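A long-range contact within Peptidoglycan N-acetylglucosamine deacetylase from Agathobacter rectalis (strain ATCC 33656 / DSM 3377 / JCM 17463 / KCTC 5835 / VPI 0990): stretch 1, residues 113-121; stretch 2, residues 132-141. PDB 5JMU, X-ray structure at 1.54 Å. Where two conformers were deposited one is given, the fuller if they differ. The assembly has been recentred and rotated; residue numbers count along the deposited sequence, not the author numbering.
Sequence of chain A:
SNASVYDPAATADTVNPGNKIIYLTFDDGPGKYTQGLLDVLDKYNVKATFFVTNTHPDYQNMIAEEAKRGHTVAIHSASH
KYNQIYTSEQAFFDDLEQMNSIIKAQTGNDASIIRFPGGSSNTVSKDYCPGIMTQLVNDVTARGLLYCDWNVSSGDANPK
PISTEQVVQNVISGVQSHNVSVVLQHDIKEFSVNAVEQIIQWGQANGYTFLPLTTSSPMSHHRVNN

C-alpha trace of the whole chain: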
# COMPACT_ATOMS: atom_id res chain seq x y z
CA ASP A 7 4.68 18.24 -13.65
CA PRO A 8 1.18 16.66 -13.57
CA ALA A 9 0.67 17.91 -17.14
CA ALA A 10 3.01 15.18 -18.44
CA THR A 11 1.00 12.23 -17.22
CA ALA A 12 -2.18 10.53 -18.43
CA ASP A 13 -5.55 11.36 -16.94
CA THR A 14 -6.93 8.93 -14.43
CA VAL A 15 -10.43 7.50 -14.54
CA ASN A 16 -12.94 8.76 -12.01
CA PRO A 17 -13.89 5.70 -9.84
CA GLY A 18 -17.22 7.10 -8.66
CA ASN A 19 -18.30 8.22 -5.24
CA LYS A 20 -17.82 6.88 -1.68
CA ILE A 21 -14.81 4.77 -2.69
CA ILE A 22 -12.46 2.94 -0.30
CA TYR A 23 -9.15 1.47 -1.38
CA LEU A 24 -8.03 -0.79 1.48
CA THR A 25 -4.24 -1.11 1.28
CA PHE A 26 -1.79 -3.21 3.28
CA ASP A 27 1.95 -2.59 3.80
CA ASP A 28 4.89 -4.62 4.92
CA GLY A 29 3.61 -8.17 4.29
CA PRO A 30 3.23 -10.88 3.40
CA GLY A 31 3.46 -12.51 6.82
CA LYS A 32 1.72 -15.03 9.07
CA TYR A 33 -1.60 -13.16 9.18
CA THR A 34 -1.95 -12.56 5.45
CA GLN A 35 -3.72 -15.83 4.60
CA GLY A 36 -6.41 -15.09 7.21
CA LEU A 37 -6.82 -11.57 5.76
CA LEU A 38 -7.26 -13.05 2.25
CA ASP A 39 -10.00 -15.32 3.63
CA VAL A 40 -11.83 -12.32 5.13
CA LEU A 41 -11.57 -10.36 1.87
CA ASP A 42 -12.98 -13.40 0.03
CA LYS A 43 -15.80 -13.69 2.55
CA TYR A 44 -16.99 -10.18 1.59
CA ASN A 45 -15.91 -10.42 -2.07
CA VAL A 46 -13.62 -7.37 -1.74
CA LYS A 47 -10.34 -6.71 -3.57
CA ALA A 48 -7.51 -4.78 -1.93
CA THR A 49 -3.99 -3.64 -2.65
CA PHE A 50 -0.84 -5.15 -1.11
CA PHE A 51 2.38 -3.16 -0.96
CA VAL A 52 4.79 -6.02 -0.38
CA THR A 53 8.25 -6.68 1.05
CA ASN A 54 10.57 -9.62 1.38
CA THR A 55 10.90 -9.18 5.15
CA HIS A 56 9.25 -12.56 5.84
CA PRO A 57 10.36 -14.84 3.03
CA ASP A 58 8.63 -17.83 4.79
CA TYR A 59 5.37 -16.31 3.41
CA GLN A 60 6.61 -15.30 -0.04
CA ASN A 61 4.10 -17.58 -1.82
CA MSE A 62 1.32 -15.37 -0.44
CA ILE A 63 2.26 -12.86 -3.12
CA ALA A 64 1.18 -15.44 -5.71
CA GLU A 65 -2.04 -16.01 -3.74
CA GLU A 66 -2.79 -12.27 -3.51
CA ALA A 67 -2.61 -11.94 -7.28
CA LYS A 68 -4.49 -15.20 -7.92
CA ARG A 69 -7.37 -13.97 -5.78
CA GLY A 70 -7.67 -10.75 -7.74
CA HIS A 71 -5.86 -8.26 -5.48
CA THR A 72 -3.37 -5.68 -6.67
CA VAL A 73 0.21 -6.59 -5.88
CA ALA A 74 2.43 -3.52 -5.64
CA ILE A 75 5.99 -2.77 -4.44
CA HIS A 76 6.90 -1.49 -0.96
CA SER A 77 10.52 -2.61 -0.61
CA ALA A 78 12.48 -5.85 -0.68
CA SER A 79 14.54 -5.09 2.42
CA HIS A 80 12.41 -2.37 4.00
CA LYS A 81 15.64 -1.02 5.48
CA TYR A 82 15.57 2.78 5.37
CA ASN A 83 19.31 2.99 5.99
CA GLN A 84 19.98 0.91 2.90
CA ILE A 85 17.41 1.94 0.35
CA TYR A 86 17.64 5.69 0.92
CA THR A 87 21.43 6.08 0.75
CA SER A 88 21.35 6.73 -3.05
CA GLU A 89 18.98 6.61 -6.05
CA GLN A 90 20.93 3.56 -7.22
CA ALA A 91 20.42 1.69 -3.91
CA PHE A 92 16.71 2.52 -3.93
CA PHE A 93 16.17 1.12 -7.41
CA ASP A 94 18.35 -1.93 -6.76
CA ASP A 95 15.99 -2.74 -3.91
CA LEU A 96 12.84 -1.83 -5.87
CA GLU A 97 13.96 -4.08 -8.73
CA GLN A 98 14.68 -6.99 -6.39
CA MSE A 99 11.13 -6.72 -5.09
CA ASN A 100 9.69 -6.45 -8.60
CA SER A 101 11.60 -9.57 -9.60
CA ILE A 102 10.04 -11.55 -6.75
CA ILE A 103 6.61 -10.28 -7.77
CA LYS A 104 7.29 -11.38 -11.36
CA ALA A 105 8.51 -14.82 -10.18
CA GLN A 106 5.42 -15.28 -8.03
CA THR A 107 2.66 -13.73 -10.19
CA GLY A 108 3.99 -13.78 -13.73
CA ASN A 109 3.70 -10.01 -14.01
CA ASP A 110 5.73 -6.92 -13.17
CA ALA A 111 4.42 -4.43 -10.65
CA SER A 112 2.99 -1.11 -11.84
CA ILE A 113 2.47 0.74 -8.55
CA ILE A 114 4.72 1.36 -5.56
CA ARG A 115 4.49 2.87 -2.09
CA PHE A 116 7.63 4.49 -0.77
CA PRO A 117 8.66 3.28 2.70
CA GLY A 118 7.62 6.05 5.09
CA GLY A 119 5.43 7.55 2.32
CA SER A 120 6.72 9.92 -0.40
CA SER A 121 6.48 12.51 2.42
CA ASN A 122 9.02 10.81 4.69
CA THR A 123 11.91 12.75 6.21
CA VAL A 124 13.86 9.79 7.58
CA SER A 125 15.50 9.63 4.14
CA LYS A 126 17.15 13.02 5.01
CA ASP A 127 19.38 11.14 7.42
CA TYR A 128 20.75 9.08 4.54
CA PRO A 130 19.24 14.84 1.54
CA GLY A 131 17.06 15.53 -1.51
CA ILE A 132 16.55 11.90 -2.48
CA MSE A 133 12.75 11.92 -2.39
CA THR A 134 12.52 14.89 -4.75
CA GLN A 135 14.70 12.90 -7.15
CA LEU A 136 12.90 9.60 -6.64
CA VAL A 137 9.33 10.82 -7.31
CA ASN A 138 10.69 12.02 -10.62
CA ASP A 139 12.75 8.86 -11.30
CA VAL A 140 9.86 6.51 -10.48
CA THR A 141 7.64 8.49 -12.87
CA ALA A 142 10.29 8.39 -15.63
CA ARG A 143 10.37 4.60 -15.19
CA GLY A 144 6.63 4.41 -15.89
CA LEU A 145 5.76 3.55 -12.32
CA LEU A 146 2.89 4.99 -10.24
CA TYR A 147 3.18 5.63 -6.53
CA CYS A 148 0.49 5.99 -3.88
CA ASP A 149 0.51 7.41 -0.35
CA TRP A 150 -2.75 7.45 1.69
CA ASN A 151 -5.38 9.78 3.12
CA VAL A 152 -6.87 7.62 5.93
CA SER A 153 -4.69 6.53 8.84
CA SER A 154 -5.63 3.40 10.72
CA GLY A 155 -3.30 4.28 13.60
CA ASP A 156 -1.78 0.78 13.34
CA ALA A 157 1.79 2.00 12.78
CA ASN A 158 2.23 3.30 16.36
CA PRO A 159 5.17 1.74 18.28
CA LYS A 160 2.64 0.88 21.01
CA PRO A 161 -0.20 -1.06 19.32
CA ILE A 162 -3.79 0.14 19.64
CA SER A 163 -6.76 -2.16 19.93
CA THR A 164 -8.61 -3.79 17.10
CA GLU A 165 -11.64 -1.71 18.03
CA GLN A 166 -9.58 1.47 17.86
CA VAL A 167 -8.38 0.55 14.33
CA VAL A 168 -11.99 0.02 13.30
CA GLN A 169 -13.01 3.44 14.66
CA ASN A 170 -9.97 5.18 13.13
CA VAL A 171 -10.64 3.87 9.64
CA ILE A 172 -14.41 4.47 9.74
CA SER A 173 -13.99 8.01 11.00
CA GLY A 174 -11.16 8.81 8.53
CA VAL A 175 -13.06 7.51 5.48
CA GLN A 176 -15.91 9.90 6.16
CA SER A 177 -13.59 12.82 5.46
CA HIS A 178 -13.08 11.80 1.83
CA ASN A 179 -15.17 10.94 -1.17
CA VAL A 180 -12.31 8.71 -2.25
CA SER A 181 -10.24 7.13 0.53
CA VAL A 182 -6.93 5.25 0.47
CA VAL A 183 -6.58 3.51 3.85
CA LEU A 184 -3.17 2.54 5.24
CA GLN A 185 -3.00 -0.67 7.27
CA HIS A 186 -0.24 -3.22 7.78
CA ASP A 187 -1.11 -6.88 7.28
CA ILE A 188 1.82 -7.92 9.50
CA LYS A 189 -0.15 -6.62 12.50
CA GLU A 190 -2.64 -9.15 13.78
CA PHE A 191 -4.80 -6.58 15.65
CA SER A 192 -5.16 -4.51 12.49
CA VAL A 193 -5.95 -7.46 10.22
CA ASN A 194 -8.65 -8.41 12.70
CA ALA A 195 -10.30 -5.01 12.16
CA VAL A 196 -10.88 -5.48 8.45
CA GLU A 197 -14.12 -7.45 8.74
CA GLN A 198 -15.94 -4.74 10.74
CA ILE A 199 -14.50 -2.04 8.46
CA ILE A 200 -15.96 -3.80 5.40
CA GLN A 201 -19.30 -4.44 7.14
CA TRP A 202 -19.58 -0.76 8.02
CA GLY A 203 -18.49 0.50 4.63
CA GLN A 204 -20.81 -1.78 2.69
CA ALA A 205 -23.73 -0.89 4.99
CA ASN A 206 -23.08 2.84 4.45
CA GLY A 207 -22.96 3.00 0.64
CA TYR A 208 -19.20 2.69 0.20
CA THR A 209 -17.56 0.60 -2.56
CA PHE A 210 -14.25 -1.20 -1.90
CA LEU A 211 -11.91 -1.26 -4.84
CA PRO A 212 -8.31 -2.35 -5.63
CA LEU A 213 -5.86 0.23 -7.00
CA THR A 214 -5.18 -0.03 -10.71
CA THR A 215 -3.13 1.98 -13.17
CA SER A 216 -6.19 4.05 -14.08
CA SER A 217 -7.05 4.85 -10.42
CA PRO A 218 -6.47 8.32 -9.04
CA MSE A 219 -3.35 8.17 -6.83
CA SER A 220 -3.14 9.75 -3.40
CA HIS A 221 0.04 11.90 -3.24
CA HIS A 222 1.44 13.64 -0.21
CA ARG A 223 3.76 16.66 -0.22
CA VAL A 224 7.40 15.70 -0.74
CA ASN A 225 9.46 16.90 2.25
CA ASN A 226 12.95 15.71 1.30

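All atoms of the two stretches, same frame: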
# COMPACT_ATOMS: atom_id res chain seq x y z
N ILE A 113 2.73 -0.24 -9.59
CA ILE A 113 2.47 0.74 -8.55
C ILE A 113 3.41 0.44 -7.40
O ILE A 113 3.70 -0.73 -7.13
CB ILE A 113 0.98 0.67 -8.04
CG1 ILE A 113 0.00 0.69 -9.22
CG2 ILE A 113 0.68 1.86 -7.05
CD1 ILE A 113 -1.51 0.54 -8.83
N ILE A 114 3.89 1.50 -6.75
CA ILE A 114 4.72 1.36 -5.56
C ILE A 114 4.21 2.23 -4.43
O ILE A 114 3.39 3.15 -4.64
CB ILE A 114 6.22 1.70 -5.84
CG1 ILE A 114 6.41 3.22 -5.93
CG2 ILE A 114 6.69 1.06 -7.12
CD1 ILE A 114 7.92 3.63 -5.90
N ARG A 115 4.66 1.94 -3.21
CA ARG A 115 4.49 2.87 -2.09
C ARG A 115 5.85 3.02 -1.45
O ARG A 115 6.42 2.04 -0.97
CB ARG A 115 3.47 2.37 -1.08
CG ARG A 115 3.42 3.31 0.19
CD ARG A 115 2.25 2.90 1.07
NE ARG A 115 0.97 3.31 0.48
CZ ARG A 115 -0.19 2.71 0.79
NH1 ARG A 115 -0.21 1.67 1.63
NH2 ARG A 115 -1.36 3.16 0.27
N PHE A 116 6.35 4.25 -1.40
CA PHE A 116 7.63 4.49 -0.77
C PHE A 116 7.57 4.15 0.71
O PHE A 116 6.61 4.53 1.38
CB PHE A 116 8.01 5.96 -0.88
CG PHE A 116 8.35 6.41 -2.25
CD1 PHE A 116 9.60 6.15 -2.84
CD2 PHE A 116 7.41 7.13 -3.01
CE1 PHE A 116 9.94 6.62 -4.12
CE2 PHE A 116 7.73 7.59 -4.33
CZ PHE A 116 8.99 7.33 -4.89
N PRO A 117 8.61 3.47 1.25
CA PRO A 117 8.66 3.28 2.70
C PRO A 117 8.70 4.64 3.41
O PRO A 117 9.47 5.53 3.06
CB PRO A 117 9.94 2.45 2.89
CG PRO A 117 9.98 1.59 1.60
CD PRO A 117 9.60 2.60 0.53
N GLY A 118 7.79 4.80 4.37
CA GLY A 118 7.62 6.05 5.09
C GLY A 118 6.69 7.03 4.37
O GLY A 118 6.42 8.12 4.88
N GLY A 119 6.21 6.64 3.18
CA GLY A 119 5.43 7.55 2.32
C GLY A 119 6.35 8.42 1.47
O GLY A 119 7.52 8.58 1.80
N SER A 120 5.85 9.02 0.38
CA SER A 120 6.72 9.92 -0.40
C SER A 120 7.09 11.16 0.42
O SER A 120 8.05 11.88 0.07
CB SER A 120 6.02 10.35 -1.71
OG SER A 120 4.92 11.22 -1.47
N SER A 121 6.33 11.37 1.49
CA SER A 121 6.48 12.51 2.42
C SER A 121 7.51 12.30 3.52
O SER A 121 7.71 13.21 4.36
CB SER A 121 5.11 12.78 3.05
OG SER A 121 4.59 11.55 3.59
N ILE A 132 16.85 13.09 -1.69
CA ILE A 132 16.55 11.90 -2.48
C ILE A 132 15.08 11.72 -2.85
O ILE A 132 14.78 11.18 -3.92
CB ILE A 132 17.11 10.64 -1.78
CG1 ILE A 132 17.23 9.46 -2.77
CG2 ILE A 132 16.32 10.28 -0.45
CD1 ILE A 132 17.88 8.20 -2.16
N MSE A 133 14.13 12.15 -2.01
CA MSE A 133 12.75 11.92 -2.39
C MSE A 133 12.32 12.81 -3.54
O MSE A 133 11.50 12.41 -4.37
CB MSE A 133 11.79 12.13 -1.18
CG MSE A 133 12.12 11.25 -0.00
SE MSE A 133 12.31 9.35 -0.40
CE MSE A 133 10.74 9.17 -1.17
N THR A 134 12.83 14.04 -3.59
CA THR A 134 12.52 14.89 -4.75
C THR A 134 13.03 14.22 -6.03
O THR A 134 12.36 14.26 -7.08
CB THR A 134 13.16 16.27 -4.56
OG1 THR A 134 12.41 17.00 -3.56
CG2 THR A 134 13.18 17.07 -5.89
N GLN A 135 14.21 13.62 -5.96
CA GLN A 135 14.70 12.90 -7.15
C GLN A 135 13.85 11.65 -7.41
O GLN A 135 13.47 11.39 -8.55
CB GLN A 135 16.16 12.47 -7.00
CG GLN A 135 17.14 13.68 -6.86
CD GLN A 135 17.01 14.69 -7.99
OE1 GLN A 135 16.90 14.31 -9.17
NE2 GLN A 135 17.01 15.98 -7.66
N LEU A 136 13.60 10.86 -6.38
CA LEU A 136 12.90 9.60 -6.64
C LEU A 136 11.46 9.72 -7.16
O LEU A 136 11.04 8.86 -7.95
CB LEU A 136 12.87 8.73 -5.36
CG LEU A 136 14.24 8.18 -4.94
CD1 LEU A 136 14.09 7.42 -3.58
CD2 LEU A 136 14.84 7.25 -6.05
N VAL A 137 10.69 10.73 -6.76
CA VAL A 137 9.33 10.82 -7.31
C VAL A 137 9.46 11.08 -8.81
O VAL A 137 8.65 10.58 -9.59
CB VAL A 137 8.43 11.86 -6.62
CG1 VAL A 137 8.17 11.42 -5.16
CG2 VAL A 137 8.99 13.30 -6.69
N ASN A 138 10.49 11.82 -9.20
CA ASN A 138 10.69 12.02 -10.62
C ASN A 138 11.25 10.76 -11.31
O ASN A 138 10.78 10.41 -12.41
CB ASN A 138 11.58 13.26 -10.81
CG ASN A 138 10.81 14.58 -10.50
OD1 ASN A 138 9.97 14.98 -11.32
ND2 ASN A 138 11.07 15.23 -9.33
N ASP A 139 12.17 10.06 -10.68
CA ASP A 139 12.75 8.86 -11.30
C ASP A 139 11.72 7.74 -11.43
O ASP A 139 11.71 7.01 -12.44
CB ASP A 139 13.96 8.37 -10.50
CG ASP A 139 15.12 9.36 -10.55
OD1 ASP A 139 15.34 9.95 -11.61
OD2 ASP A 139 15.75 9.59 -9.51
N VAL A 140 10.87 7.56 -10.42
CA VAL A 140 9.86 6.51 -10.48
C VAL A 140 8.90 6.80 -11.64
O VAL A 140 8.53 5.91 -12.41
CB VAL A 140 9.13 6.44 -9.10
CG1 VAL A 140 7.80 5.71 -9.17
CG2 VAL A 140 10.05 5.79 -8.07
N THR A 141 8.52 8.07 -11.79
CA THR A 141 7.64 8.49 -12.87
C THR A 141 8.28 8.24 -14.23
O THR A 141 7.61 7.75 -15.17
CB THR A 141 7.27 9.96 -12.67
OG1 THR A 141 6.66 10.10 -11.37
CG2 THR A 141 6.32 10.42 -13.76

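Stretch 1 leaves a short strand at Ile-113 and Ile-114, runs on as loop, and reverses in a type II beta turn from Phe-116 to Gly-119, closed by the hydrogen bond from Gly-119 N to Phe-116 O (2.8 Å). Gly-118 and Gly-119 both have positive phi; at Gly-119 a CB would jam against the preceding carbonyl oxygen, which by itself calls for glycine, and would also be crowded by Ser-121 OG. Stretch 2 is helical throughout, with bonds such as Val-140 N to Leu-136 O (2.8 Å). The backbones stay apart, 6.7 Å between the CA atoms of Ser-120 and Met-133 and 8.8 Å between those of Ile-114 and Val-140, and no hydrogen bond crosses the gap. Side-chain packing fills it, burying 307 Å² in all.

The helix meets the loop with Met-133, Leu-136, Val-137 and Val-140, at i, i+3, i+4 and i+7, the spacing that gathers residues on one side of a helix. Their common partner is Phe-116, which has the largest covered area in the contact. In its m rotamer, the ring reaches all four. Met-133, a selenomethionine with all three chi angles m, curls its CE over one ring face, 3.9 Å from the centroid in a CH-pi contact and 3.6 Å from Phe-116 CD1. The other three approach obliquely: Leu-136 CB lies 3.8 Å from Phe-116 CE1, Val-137 CG1 3.9 Å from CE2, and Val-140 CG2 3.7 Å from CZ.

That same Val-140 CG2 also meets Ile-114 CD1 at 3.7 Å, joining the strand residue to the cluster. Ser-120 lies where the backbones come closer; its CA-to-CB bond points sideways, Ser-120 CB is 4.2 Å from Val-137 CG1, and OG is hydrogen-bonded elsewhere in the structure. The rule is one aromatic ring set against a helical stripe of one flexible selenomethionine and branched aliphatics.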